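Local coordinates for protein glycerol-3-phosphate dehydrogenase [NAD(P)+] (Coxiella burnetii, PDB 3K96) that probably catalyses the NAD(P)H-dependent reduction of dihydroxyacetone phosphate to sn-glycerol 3-phosphate, the key precursor for phospholipid synthesis, at residues Ser62-Val65 with Asp66-Ala70; Phe110-His113 with Glu114-Arg118; Gly307-Asn310 with Thr311-His315. One frame throughout, in Å; residues are numbered along the deposited sequence.

Interaction 1. Residues Ser62-Val65 with Asp66-Ala70; sequences SDHV and DEMQA
Met68 sets its methyl group over the face of the imidazole of His64, one helical turn back along helix 62-71. The Met68 CE atom sits 3.5 Å from the centroid of the His64 ring, only 11° off the ring normal, which makes a CH-pi contact of nearly central placement. The sulfur rides further out on an oblique line, Met68 SD lying 4.2 Å from that centroid. Two torsions create the overlap: His64 CG stands anti to the backbone N (chi1 -174°), which sends the ring on toward the next turn, and the Met68 chain, extended as far as SD, bends at chi3 (-77°) to fold its methyl back onto the ring. Glu67 comes to the same imidazole at its edge, Glu67 OE1 lying 4.0 Å from His64 CD2, with carboxylate and ring planes steeply inclined to each other. On a further flank of the helix Gln69 runs extended beyond CG, and its amide end meets one branch of Val65, Gln69 NE2 being 3.5 Å from Val65 CG1. Beneath the side chains run i to i+4 backbone bonds, among them Met68 N to His64 O at 3.0 Å and Gln69 N to Val65 O at 2.8 Å. Both imidazole nitrogens have partners beyond the helix, ND1 with Ser59 OG and NE2 with Asn74 OD1, while Tyr77 meets the ring edge-to-face. Arg76 forms a salt bridge with Glu67 and, in the conformer described, with Asp63, and Gln69 NE2 bonds to Ala89 O of strand 87-90. The chemistry is therefore divided: hydrogen bonds at its rim fix the rotation of the buried imidazole, a methyl group packs over its face, and Arg76 probably offsets the charge of Glu67 and, in that conformer, of Asp63.

Interaction 2. Residues Phe110-His113 with Glu114-Arg118; sequences FAFH and EVITR
Helical i to i+4 bonds join Ala111-His113 to Val115-Thr117, the straightest running from Ile116 N to Phe112 O at 2.9 Å with an N-H...O angle of 172°. Above this bond Phe112 and Ile116 pack as an apolar pair one turn apart. A chi1 of -163° carries the Phe112 ring along the helix until its CE2 corner lies 3.6 Å from Ile116 CG1. The isoleucine approaches that corner at a slant with its longer branch, whose CD1 is 4.1 Å from the same Phe112 CE2. On another side of the helix, in the conformer described, Thr117 OG1 lies over one face of the His113 ring, 3.5 Å above the plane and displaced toward the rim. The same Thr117 OG1 lies 3.1 Å from His113 O, the carbonyl that already accepts Thr117 N. The next carbonyl, Glu114 O, takes two bonds from Arg118, one turn on. Arg118 NH1 reaches Glu114 O at 2.9 Å and Arg118 N reaches Glu114 O at 3.1 Å, one on each side of the carbonyl plane. The acceptor lies close to the guanidinium plane, at its edge, and the side chain folds back alongside its own helix.

Helix 109-119 is the crossover of the beta-alpha-beta unit between strands 102-105 and 128-131. Phe112 and Ile116 both pack on Ile105 of strand 102-105 and both meet helix 143-151, Phe112 at Leu143 and Val147, Ile116 at Glu150 and Leu151. Val115 rests on Val107, and at the beginning of the helix Phe110 leans on Ala304 and Glu306, the latter a predicted NADPH-binding residue.

Interaction 3. Residues Gly307-Asn310 with Thr311-His315; sequences GLYN and TDQVH
Hydrogen bonds at the first turn of helix 307-320 centre on Gly307 O, which Thr311 grips twice. Thr311 N donates to Gly307 O at 2.9 Å and Thr311 OG1 donates to it at 2.7 Å, the two reaching the oxygen from opposite faces of the carbonyl plane. The hydroxyl bends back over the preceding turn to do so. Regular i to i+4 bonds follow, including Val314 N to Asn310 O at 3.0 Å.

Side-chain packing is led by Tyr309 and Gln313. A chi1 near 180° (-172°) swings the Tyr309 ring along the helix, presenting a face to the next turn, and Gln313 bends at chi2 (-62°) to lie across it. A CH-pi contact brings Gln313 CG to 4.0 Å from the Tyr309 ring centroid, offset toward the rim. Over the same face Gln313 NE2 comes to 3.7 Å from Tyr309 CE1, and the amide plane is inclined 31° to the ring.

Polar links leading outward tie this helix into its surroundings: Gln313 OE1 accepts Ser140 N, Asp312 OD1 bonds to His336 NE2 of helix 326-336, and Gly307 N donates to the OD1 of Asn281, predicted to bind sn-glycerol 3-phosphate.

Chemically, Thr311 is buried, its side chain touching Ile218 and Val331, and its hydroxyl is satisfied by its own helix; Gln313 is held at OE1 by Ser140 N while its CG and NE2 lie over the tyrosine face.

In the fold
Each contact lies within one helix, between side chains about a turn apart, and the three come in series along the chain. Interactions 1 and 2 belong to the N-terminal Rossmann-type region, on crossover helices 62-71 and 109-119 that join parallel strands of one sheet; their centres are about 21 Å apart and they do not touch. Interaction 3 lies on helix 307-320 of the helical C-terminal part, about 31 Å from interaction 1 between centres. Interactions 2 and 3 do meet, Phe110 CA lying 3.3 Å from Tyr309 CE2, although their centres are about 17 Å apart. Their junction therefore joins the two parts close to Glu306 and Asn281, predicted to bind cofactor and substrate respectively.

Interaction 1. Residues Ser62-Val65 with Asp66-Ala70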
ATOM      1  N   SER A  62       9.952 -12.525  34.159  1.00 54.89           N
ATOM      2  CA  SER A  62       9.253 -13.015  35.409  1.00 53.24           C
ATOM      3  C   SER A  62       8.468 -12.004  36.294  1.00 51.26           C
ATOM      4  O   SER A  62       7.401 -12.348  36.878  1.00 50.39           O
ATOM      5  CB  SER A  62      10.241 -13.807  36.269  1.00 54.13           C
ATOM      6  OG  SER A  62      10.744 -14.910  35.521  1.00 56.43           O
ATOM      7  N   ASP A  63       9.014 -10.801  36.415  0.60 49.20           N
ATOM      8  CA  ASP A  63       8.360  -9.739  37.146  0.60 47.69           C
ATOM      9  C   ASP A  63       7.068  -9.355  36.406  0.60 46.20           C
ATOM     10  O   ASP A  63       6.130  -8.833  36.996  0.60 45.62           O
ATOM     11  CB  ASP A  63       9.307  -8.543  37.258  0.60 47.45           C
ATOM     12  CG  ASP A  63      10.019  -8.228  35.935  0.60 48.33           C
ATOM     13  OD1 ASP A  63      10.115  -9.128  35.064  0.60 42.62           O
ATOM     14  OD2 ASP A  63      10.500  -7.079  35.774  0.60 50.35           O
ATOM     15  N   HIS A  64       7.037  -9.647  35.109  1.00 44.99           N
ATOM     16  CA  HIS A  64       5.888  -9.346  34.246  1.00 43.67           C
ATOM     17  C   HIS A  64       4.681 -10.231  34.577  1.00 42.19           C
ATOM     18  O   HIS A  64       3.566  -9.732  34.685  1.00 40.31           O
ATOM     19  CB  HIS A  64       6.326  -9.465  32.774  1.00 43.09           C
ATOM     20  CG  HIS A  64       5.286  -9.050  31.783  1.00 41.32           C
ATOM     21  ND1 HIS A  64       5.181  -9.626  30.533  1.00 38.78           N
ATOM     22  CD2 HIS A  64       4.281  -8.151  31.867  1.00 38.80           C
ATOM     23  CE1 HIS A  64       4.170  -9.079  29.885  1.00 39.02           C
ATOM     24  NE2 HIS A  64       3.608  -8.180  30.670  1.00 40.48           N
ATOM     25  N   VAL A  65       4.906 -11.531  34.777  1.00 41.42           N
ATOM     26  CA  VAL A  65       3.807 -12.438  35.130  1.00 40.74           C
ATOM     27  C   VAL A  65       3.187 -12.053  36.484  1.00 41.28           C
ATOM     28  O   VAL A  65       1.965 -12.111  36.654  1.00 41.20           O
ATOM     29  CB  VAL A  65       4.247 -13.909  35.139  1.00 40.74           C
ATOM     30  CG1 VAL A  65       3.106 -14.802  35.650  1.00 36.64           C
ATOM     31  CG2 VAL A  65       4.702 -14.321  33.726  1.00 40.85           C
ATOM     32  N   ASP A  66       4.025 -11.649  37.430  1.00 41.84           N
ATOM     33  CA  ASP A  66       3.534 -11.182  38.742  1.00 42.86           C
ATOM     34  C   ASP A  66       2.572  -9.993  38.562  1.00 42.72           C
ATOM     35  O   ASP A  66       1.485  -9.945  39.164  1.00 42.06           O
ATOM     36  CB  ASP A  66       4.720 -10.792  39.632  1.00 43.01           C
ATOM     37  CG  ASP A  66       5.512 -11.994  40.091  1.00 45.51           C
ATOM     38  OD1 ASP A  66       4.883 -13.061  40.305  1.00 49.11           O
ATOM     39  OD2 ASP A  66       6.746 -11.882  40.261  1.00 49.54           O
ATOM     40  N   GLU A  67       2.975  -9.053  37.707  1.00 42.32           N
ATOM     41  CA  GLU A  67       2.157  -7.889  37.394  1.00 42.51           C
ATOM     42  C   GLU A  67       0.804  -8.303  36.829  1.00 42.23           C
ATOM     43  O   GLU A  67      -0.224  -7.826  37.289  1.00 42.63           O
ATOM     44  CB  GLU A  67       2.880  -6.989  36.393  1.00 42.94           C
ATOM     45  CG  GLU A  67       4.129  -6.350  36.955  1.00 46.19           C
ATOM     46  CD  GLU A  67       4.958  -5.650  35.893  1.00 49.96           C
ATOM     47  OE1 GLU A  67       4.442  -5.417  34.772  1.00 52.86           O
ATOM     48  OE2 GLU A  67       6.134  -5.340  36.182  1.00 47.82           O
ATOM     49  N   MET A  68       0.807  -9.195  35.838  1.00 41.23           N
ATOM     50  CA  MET A  68      -0.446  -9.666  35.242  1.00 40.74           C
ATOM     51  C   MET A  68      -1.323 -10.474  36.214  1.00 40.51           C
ATOM     52  O   MET A  68      -2.544 -10.338  36.215  1.00 39.78           O
ATOM     53  CB  MET A  68      -0.154 -10.478  33.969  1.00 39.75           C
ATOM     54  CG  MET A  68       0.409  -9.612  32.847  1.00 41.20           C
ATOM     55  SD  MET A  68       0.675 -10.443  31.269  1.00 37.18           S
ATOM     56  CE  MET A  68       2.190 -11.354  31.612  1.00 39.15           C
ATOM     57  N   GLN A  69      -0.709 -11.329  37.020  1.00 41.58           N
ATOM     58  CA  GLN A  69      -1.474 -12.133  37.986  1.00 42.24           C
ATOM     59  C   GLN A  69      -2.144 -11.221  39.003  1.00 42.58           C
ATOM     60  O   GLN A  69      -3.328 -11.362  39.276  1.00 42.55           O
ATOM     61  CB  GLN A  69      -0.583 -13.181  38.662  1.00 42.78           C
ATOM     62  CG  GLN A  69      -0.138 -14.291  37.705  1.00 43.04           C
ATOM     63  CD  GLN A  69       0.679 -15.385  38.380  1.00 45.95           C
ATOM     64  OE1 GLN A  69       1.173 -15.205  39.484  1.00 48.14           O
ATOM     65  NE2 GLN A  69       0.817 -16.531  37.709  1.00 43.48           N
ATOM     66  N   ALA A  70      -1.399 -10.238  39.502  1.00 43.41           N
ATOM     67  CA  ALA A  70      -1.935  -9.293  40.469  1.00 43.63           C
ATOM     68  C   ALA A  70      -3.005  -8.389  39.867  1.00 44.27           C
ATOM     69  O   ALA A  70      -4.057  -8.202  40.456  1.00 45.39           O
ATOM     70  CB  ALA A  70      -0.816  -8.435  41.051  1.00 42.34           C
TER

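Interaction 2. Residues Phe110-His113 with Glu114-Arg118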
ATOM      1  N   PHE A 110      14.219 -12.305  17.404  1.00 28.81           N
ATOM      2  CA  PHE A 110      15.508 -12.493  18.040  1.00 28.91           C
ATOM      3  C   PHE A 110      15.429 -13.373  19.279  1.00 29.50           C
ATOM      4  O   PHE A 110      16.454 -13.716  19.821  1.00 30.25           O
ATOM      5  CB  PHE A 110      16.204 -11.144  18.368  1.00 30.55           C
ATOM      6  CG  PHE A 110      15.346 -10.162  19.149  1.00 31.20           C
ATOM      7  CD1 PHE A 110      15.173 -10.295  20.531  1.00 34.52           C
ATOM      8  CD2 PHE A 110      14.748  -9.078  18.508  1.00 32.56           C
ATOM      9  CE1 PHE A 110      14.404  -9.367  21.254  1.00 31.73           C
ATOM     10  CE2 PHE A 110      13.991  -8.156  19.214  1.00 30.44           C
ATOM     11  CZ  PHE A 110      13.800  -8.310  20.595  1.00 32.34           C
ATOM     12  N   ALA A 111      14.226 -13.713  19.742  1.00 29.47           N
ATOM     13  CA  ALA A 111      14.086 -14.622  20.891  1.00 28.31           C
ATOM     14  C   ALA A 111      13.492 -15.987  20.502  1.00 28.48           C
ATOM     15  O   ALA A 111      13.378 -16.890  21.335  1.00 28.67           O
ATOM     16  CB  ALA A 111      13.227 -13.977  21.964  1.00 28.68           C
ATOM     17  N   PHE A 112      13.138 -16.155  19.236  1.00 28.58           N
ATOM     18  CA  PHE A 112      12.489 -17.386  18.781  1.00 28.15           C
ATOM     19  C   PHE A 112      13.360 -18.603  19.039  1.00 29.41           C
ATOM     20  O   PHE A 112      12.897 -19.600  19.639  1.00 28.95           O
ATOM     21  CB  PHE A 112      12.140 -17.257  17.290  1.00 28.66           C
ATOM     22  CG  PHE A 112      11.133 -18.261  16.807  1.00 29.19           C
ATOM     23  CD1 PHE A 112       9.778 -18.005  16.931  1.00 27.14           C
ATOM     24  CD2 PHE A 112      11.543 -19.448  16.209  1.00 27.10           C
ATOM     25  CE1 PHE A 112       8.834 -18.902  16.476  1.00 28.22           C
ATOM     26  CE2 PHE A 112      10.608 -20.356  15.759  1.00 29.65           C
ATOM     27  CZ  PHE A 112       9.241 -20.080  15.887  1.00 26.40           C
ATOM     28  N   HIS A 113      14.609 -18.545  18.586  0.60 29.65           N
ATOM     29  CA  HIS A 113      15.539 -19.650  18.811  0.60 30.11           C
ATOM     30  C   HIS A 113      15.565 -20.081  20.287  0.60 29.81           C
ATOM     31  O   HIS A 113      15.411 -21.260  20.603  0.60 28.58           O
ATOM     32  CB  HIS A 113      16.944 -19.257  18.378  0.60 30.73           C
ATOM     33  CG  HIS A 113      17.982 -20.286  18.694  0.60 31.22           C
ATOM     34  ND1 HIS A 113      18.754 -20.236  19.835  0.60 34.94           N
ATOM     35  CD2 HIS A 113      18.369 -21.398  18.025  0.60 34.43           C
ATOM     36  CE1 HIS A 113      19.581 -21.270  19.850  0.60 34.09           C
ATOM     37  NE2 HIS A 113      19.362 -21.992  18.766  0.60 34.48           N
ATOM     38  N   GLU A 114      15.763 -19.112  21.177  0.60 30.12           N
ATOM     39  CA  GLU A 114      15.826 -19.386  22.612  0.60 30.02           C
ATOM     40  C   GLU A 114      14.601 -20.137  23.130  0.60 29.63           C
ATOM     41  O   GLU A 114      14.724 -21.101  23.893  0.60 29.08           O
ATOM     42  CB  GLU A 114      16.003 -18.089  23.417  0.60 30.91           C
ATOM     43  CG  GLU A 114      17.419 -17.460  23.396  0.60 32.23           C
ATOM     44  CD  GLU A 114      17.784 -16.743  22.099  0.60 36.74           C
ATOM     45  OE1 GLU A 114      16.902 -16.489  21.235  0.60 37.26           O
ATOM     46  OE2 GLU A 114      18.977 -16.408  21.963  0.60 40.09           O
ATOM     47  N   VAL A 115      13.423 -19.689  22.716  1.00 29.80           N
ATOM     48  CA  VAL A 115      12.172 -20.288  23.144  1.00 30.39           C
ATOM     49  C   VAL A 115      12.060 -21.725  22.597  1.00 30.39           C
ATOM     50  O   VAL A 115      11.710 -22.643  23.334  1.00 28.54           O
ATOM     51  CB  VAL A 115      10.952 -19.474  22.697  1.00 31.64           C
ATOM     52  CG1 VAL A 115       9.681 -20.165  23.157  1.00 30.64           C
ATOM     53  CG2 VAL A 115      11.036 -18.069  23.267  1.00 32.58           C
ATOM     54  N   ILE A 116      12.361 -21.919  21.314  1.00 29.03           N
ATOM     55  CA  ILE A 116      12.304 -23.256  20.726  1.00 29.29           C
ATOM     56  C   ILE A 116      13.260 -24.204  21.476  1.00 30.57           C
ATOM     57  O   ILE A 116      12.897 -25.316  21.804  1.00 29.82           O
ATOM     58  CB  ILE A 116      12.637 -23.220  19.232  1.00 29.90           C
ATOM     59  CG1 ILE A 116      11.478 -22.562  18.440  1.00 28.85           C
ATOM     60  CG2 ILE A 116      12.884 -24.623  18.682  1.00 27.98           C
ATOM     61  CD1 ILE A 116      10.100 -23.255  18.606  1.00 29.60           C
ATOM     62  N   THR A 117      14.466 -23.726  21.777  1.00 31.35           N
ATOM     63  CA  THR A 117      15.438 -24.523  22.482  1.00 31.47           C
ATOM     64  C   THR A 117      14.869 -25.024  23.828  1.00 31.85           C
ATOM     65  O   THR A 117      14.979 -26.204  24.172  1.00 31.49           O
ATOM     66  CB  THR A 117      16.743 -23.738  22.699  1.00 32.17           C
ATOM     67  OG1 THR A 117      17.368 -23.452  21.431  1.00 30.13           O
ATOM     68  CG2 THR A 117      17.724 -24.543  23.558  1.00 29.05           C
ATOM     69  N   ARG A 118      14.245 -24.112  24.558  1.00 31.44           N
ATOM     70  CA  ARG A 118      13.670 -24.390  25.860  1.00 32.31           C
ATOM     71  C   ARG A 118      12.432 -25.275  25.802  1.00 32.00           C
ATOM     72  O   ARG A 118      12.048 -25.892  26.802  1.00 31.29           O
ATOM     73  CB  ARG A 118      13.400 -23.069  26.564  1.00 33.12           C
ATOM     74  CG  ARG A 118      14.710 -22.433  26.946  1.00 38.61           C
ATOM     75  CD  ARG A 118      14.656 -20.963  27.304  1.00 43.41           C
ATOM     76  NE  ARG A 118      15.985 -20.532  27.770  1.00 45.85           N
ATOM     77  CZ  ARG A 118      17.059 -20.374  26.986  1.00 48.31           C
ATOM     78  NH1 ARG A 118      17.007 -20.625  25.667  1.00 50.80           N
ATOM     79  NH2 ARG A 118      18.211 -19.988  27.529  1.00 45.15           N
TER

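Interaction 3. Residues Gly307-Asn310 with Thr311-His315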
ATOM      1  N   GLY A 307      13.275  -4.509  13.668  1.00 32.26           N
ATOM      2  CA  GLY A 307      13.743  -4.153  12.333  1.00 30.92           C
ATOM      3  C   GLY A 307      15.226  -4.247  12.078  1.00 30.36           C
ATOM      4  O   GLY A 307      15.637  -4.650  10.985  1.00 30.37           O
ATOM      5  N   LEU A 308      16.042  -3.843  13.043  1.00 31.15           N
ATOM      6  CA  LEU A 308      17.506  -3.910  12.851  1.00 32.81           C
ATOM      7  C   LEU A 308      17.937  -5.387  12.763  1.00 32.06           C
ATOM      8  O   LEU A 308      18.683  -5.773  11.878  1.00 32.79           O
ATOM      9  CB  LEU A 308      18.289  -3.191  13.955  1.00 32.87           C
ATOM     10  CG  LEU A 308      18.140  -1.676  14.066  1.00 35.13           C
ATOM     11  CD1 LEU A 308      16.766  -1.337  14.596  1.00 37.05           C
ATOM     12  CD2 LEU A 308      19.191  -1.130  15.003  1.00 32.68           C
ATOM     13  N   TYR A 309      17.447  -6.195  13.693  1.00 32.39           N
ATOM     14  CA  TYR A 309      17.717  -7.627  13.681  1.00 32.05           C
ATOM     15  C   TYR A 309      17.211  -8.233  12.378  1.00 30.81           C
ATOM     16  O   TYR A 309      17.940  -8.984  11.734  1.00 33.00           O
ATOM     17  CB  TYR A 309      17.044  -8.288  14.881  1.00 32.58           C
ATOM     18  CG  TYR A 309      17.391  -9.729  15.085  1.00 33.49           C
ATOM     19  CD1 TYR A 309      18.601 -10.099  15.678  1.00 36.51           C
ATOM     20  CD2 TYR A 309      16.483 -10.727  14.768  1.00 36.76           C
ATOM     21  CE1 TYR A 309      18.910 -11.449  15.899  1.00 39.00           C
ATOM     22  CE2 TYR A 309      16.776 -12.068  14.986  1.00 38.06           C
ATOM     23  CZ  TYR A 309      17.984 -12.426  15.544  1.00 39.04           C
ATOM     24  OH  TYR A 309      18.254 -13.763  15.758  1.00 41.23           O
ATOM     25  N   ASN A 310      15.980  -7.920  11.979  1.00 30.10           N
ATOM     26  CA  ASN A 310      15.457  -8.431  10.715  1.00 30.82           C
ATOM     27  C   ASN A 310      16.395  -8.063   9.553  1.00 29.46           C
ATOM     28  O   ASN A 310      16.639  -8.879   8.684  1.00 28.33           O
ATOM     29  CB  ASN A 310      14.089  -7.841  10.327  1.00 31.40           C
ATOM     30  CG  ASN A 310      12.933  -8.234  11.249  1.00 37.13           C
ATOM     31  OD1 ASN A 310      11.884  -7.577  11.199  1.00 38.85           O
ATOM     32  ND2 ASN A 310      13.094  -9.277  12.067  1.00 34.66           N
ATOM     33  N   THR A 311      16.859  -6.808   9.518  1.00 28.61           N
ATOM     34  CA  THR A 311      17.711  -6.330   8.435  1.00 28.22           C
ATOM     35  C   THR A 311      18.976  -7.170   8.378  1.00 28.73           C
ATOM     36  O   THR A 311      19.384  -7.655   7.315  1.00 28.83           O
ATOM     37  CB  THR A 311      18.112  -4.831   8.607  1.00 28.29           C
ATOM     38  OG1 THR A 311      16.947  -4.013   8.663  1.00 27.18           O
ATOM     39  CG2 THR A 311      18.975  -4.341   7.447  1.00 29.73           C
ATOM     40  N   ASP A 312      19.582  -7.371   9.531  1.00 28.61           N
ATOM     41  CA  ASP A 312      20.825  -8.144   9.587  1.00 28.75           C
ATOM     42  C   ASP A 312      20.636  -9.580   9.146  1.00 28.13           C
ATOM     43  O   ASP A 312      21.465 -10.107   8.404  1.00 27.40           O
ATOM     44  CB  ASP A 312      21.416  -8.088  11.001  1.00 28.87           C
ATOM     45  CG  ASP A 312      21.883  -6.694  11.369  1.00 34.71           C
ATOM     46  OD1 ASP A 312      22.038  -5.857  10.429  1.00 34.81           O
ATOM     47  OD2 ASP A 312      22.093  -6.433  12.584  1.00 33.70           O
ATOM     48  N   GLN A 313      19.531 -10.212   9.559  1.00 27.32           N
ATOM     49  CA  GLN A 313      19.318 -11.630   9.203  1.00 27.19           C
ATOM     50  C   GLN A 313      19.006 -11.804   7.723  1.00 26.64           C
ATOM     51  O   GLN A 313      19.542 -12.703   7.068  1.00 26.28           O
ATOM     52  CB  GLN A 313      18.206 -12.266  10.047  1.00 26.24           C
ATOM     53  CG  GLN A 313      18.482 -12.287  11.537  1.00 27.49           C
ATOM     54  CD  GLN A 313      19.707 -13.093  11.897  1.00 34.13           C
ATOM     55  OE1 GLN A 313      19.925 -14.193  11.393  1.00 35.23           O
ATOM     56  NE2 GLN A 313      20.514 -12.549  12.778  1.00 34.69           N
ATOM     57  N   VAL A 314      18.161 -10.930   7.189  1.00 26.24           N
ATOM     58  CA  VAL A 314      17.788 -11.011   5.797  1.00 26.89           C
ATOM     59  C   VAL A 314      18.960 -10.645   4.910  1.00 27.56           C
ATOM     60  O   VAL A 314      19.175 -11.284   3.876  1.00 27.27           O
ATOM     61  CB  VAL A 314      16.545 -10.147   5.484  1.00 28.04           C
ATOM     62  CG1 VAL A 314      16.308 -10.054   3.990  1.00 26.34           C
ATOM     63  CG2 VAL A 314      15.334 -10.728   6.192  1.00 26.64           C
ATOM     64  N   HIS A 315      19.738  -9.653   5.320  1.00 29.27           N
ATOM     65  CA  HIS A 315      20.924  -9.250   4.540  1.00 30.89           C
ATOM     66  C   HIS A 315      21.865 -10.448   4.413  1.00 32.14           C
ATOM     67  O   HIS A 315      22.342 -10.747   3.325  1.00 32.46           O
ATOM     68  CB  HIS A 315      21.651  -8.081   5.192  1.00 30.52           C
ATOM     69  CG  HIS A 315      22.843  -7.599   4.415  1.00 31.23           C
ATOM     70  ND1 HIS A 315      24.141  -7.884   4.783  1.00 34.12           N
ATOM     71  CD2 HIS A 315      22.930  -6.851   3.294  1.00 33.83           C
ATOM     72  CE1 HIS A 315      24.976  -7.329   3.920  1.00 35.14           C
ATOM     73  NE2 HIS A 315      24.264  -6.699   3.004  1.00 33.11           N
TER